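Local coordinates for protein transglutaminase-like enzymes, putative cysteine protease (Cytophaga hutchinsonii, PDB 3ISR) that is probably a cysteine protease of the transglutaminase-like superfamily, inferred to act on peptide or amide bonds through a papain-like catalytic core, at residues B[151-156]-B[185-190]. Numbering follows the deposited sequence.
Sequences DWIYNN and AHLGIA
The helical turn that receives Ile153 at Leu187 and Gly188 is closed by a backbone hydrogen bond from Ala190 N to His186 O (2.9 Å). Across the interface itself no hydrogen bond forms, and the contact rests on apolar packing. Ile153 contributes the largest share: CG1 lies anti to the carbonyl carbon, and the nearly extended chi2 (168°) sends CD1 on toward the other helix. Ile153 CD1 ends 3.4 Å from Gly188 N and 3.5 Å from Gly188 CA, the latter a close carbon contact. The glycine, lacking a side chain, thus meets the methyl with its backbone. The segment axes approach to 10.4 Å at 139°, nearer antiparallel than parallel. Both segments belong to the transglutaminase-like domain; the opposite flank of helix 181-194 meets strand 199-206 through Ala185 and Ile189, a helix-on-sheet packing consistent with the papain-like fold. In Leu187, CG anti to the amide nitrogen (chi1 -177°) carries the isobutyl group toward Ile153, and the two chains lie alongside each other, pointing opposite ways. Leu187 CG sits 4.0 Å from Ile153 CD1, and Leu187 CD2 4.0 Å from Ile153 CG1. Leu187 CD2 also reaches the rim of the Trp152 indole near the ring plane, 4.5 Å from Trp152 CZ3, a looser touch. Ile174 of helix 170-176 contacts both Trp152 and Leu187, bridging the two helices.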
# COMPACT_ATOMS: atom_id res chain seq x y z
N ASP B 151 19.98 -13.40 9.08
CA ASP B 151 19.53 -14.77 9.26
C ASP B 151 17.99 -14.85 9.25
O ASP B 151 17.41 -15.77 8.65
CB ASP B 151 20.13 -15.40 10.53
CG ASP B 151 21.64 -15.66 10.41
OD1 ASP B 151 22.19 -15.64 9.27
OD2 ASP B 151 22.29 -15.90 11.46
N TRP B 152 17.33 -13.90 9.90
CA TRP B 152 15.86 -13.87 9.87
C TRP B 152 15.35 -13.81 8.42
O TRP B 152 14.46 -14.56 8.05
CB TRP B 152 15.28 -12.71 10.70
CG TRP B 152 13.79 -12.78 10.79
CD1 TRP B 152 13.05 -13.40 11.75
CD2 TRP B 152 12.85 -12.24 9.83
NE1 TRP B 152 11.70 -13.27 11.46
CE2 TRP B 152 11.56 -12.58 10.29
CE3 TRP B 152 12.98 -11.52 8.64
CZ2 TRP B 152 10.40 -12.19 9.60
CZ3 TRP B 152 11.83 -11.14 7.95
CH2 TRP B 152 10.55 -11.49 8.43
N ILE B 153 15.93 -12.94 7.60
CA ILE B 153 15.50 -12.81 6.20
C ILE B 153 15.71 -14.13 5.46
O ILE B 153 14.83 -14.60 4.74
CB ILE B 153 16.24 -11.65 5.49
CG1 ILE B 153 15.84 -10.32 6.14
CG2 ILE B 153 15.91 -11.64 3.99
CD1 ILE B 153 16.72 -9.12 5.73
N TYR B 154 16.88 -14.74 5.63
CA TYR B 154 17.15 -16.01 4.94
C TYR B 154 16.10 -17.07 5.30
O TYR B 154 15.62 -17.83 4.43
CB TYR B 154 18.56 -16.53 5.24
CG TYR B 154 18.76 -17.88 4.61
CD1 TYR B 154 18.96 -18.00 3.23
CD2 TYR B 154 18.67 -19.04 5.36
CE1 TYR B 154 19.08 -19.24 2.62
CE2 TYR B 154 18.81 -20.30 4.76
CZ TYR B 154 19.01 -20.38 3.39
OH TYR B 154 19.15 -21.61 2.79
N ASN B 155 15.77 -17.11 6.59
CA ASN B 155 14.86 -18.12 7.12
C ASN B 155 13.37 -17.84 6.91
O ASN B 155 12.55 -18.74 7.03
CB ASN B 155 15.15 -18.35 8.61
CG ASN B 155 16.48 -19.05 8.85
OD1 ASN B 155 17.26 -18.65 9.71
ND2 ASN B 155 16.74 -20.10 8.08
N ASN B 156 13.02 -16.60 6.57
CA ASN B 156 11.61 -16.23 6.55
C ASN B 156 11.12 -15.62 5.25
O ASN B 156 9.94 -15.28 5.14
CB ASN B 156 11.29 -15.31 7.73
CG ASN B 156 11.50 -15.99 9.05
OD1 ASN B 156 12.54 -15.81 9.69
ND2 ASN B 156 10.56 -16.82 9.43
N ALA B 185 18.30 -7.59 -0.23
CA ALA B 185 19.19 -6.48 0.14
C ALA B 185 18.38 -5.31 0.67
O ALA B 185 18.71 -4.72 1.72
CB ALA B 185 20.00 -6.03 -1.07
N HIS B 186 17.31 -4.95 -0.04
CA HIS B 186 16.52 -3.79 0.39
C HIS B 186 15.94 -4.04 1.76
O HIS B 186 15.87 -3.14 2.59
CB HIS B 186 15.35 -3.51 -0.58
CG HIS B 186 15.76 -2.86 -1.88
ND1 HIS B 186 16.82 -1.99 -1.99
CD2 HIS B 186 15.20 -2.93 -3.11
CE1 HIS B 186 16.91 -1.56 -3.24
NE2 HIS B 186 15.94 -2.11 -3.94
N LEU B 187 15.50 -5.28 2.02
CA LEU B 187 14.91 -5.57 3.31
C LEU B 187 15.92 -5.56 4.49
O LEU B 187 15.62 -5.00 5.55
CB LEU B 187 14.13 -6.89 3.27
CG LEU B 187 13.41 -7.27 4.57
CD1 LEU B 187 12.41 -6.13 4.96
CD2 LEU B 187 12.68 -8.62 4.37
N GLY B 188 17.11 -6.09 4.28
CA GLY B 188 18.18 -5.99 5.29
C GLY B 188 18.50 -4.53 5.59
O GLY B 188 18.62 -4.14 6.75
N ILE B 189 18.60 -3.72 4.54
CA ILE B 189 18.91 -2.28 4.70
C ILE B 189 17.82 -1.60 5.50
O ILE B 189 18.10 -0.88 6.46
CB ILE B 189 19.05 -1.58 3.34
CG1 ILE B 189 20.31 -2.05 2.62
CG2 ILE B 189 19.13 -0.05 3.52
CD1 ILE B 189 20.26 -1.81 1.11
N ALA B 190 16.56 -1.85 5.13
CA ALA B 190 15.46 -1.19 5.82
C ALA B 190 15.44 -1.55 7.29
O ALA B 190 15.23 -0.68 8.12
CB ALA B 190 14.10 -1.54 5.18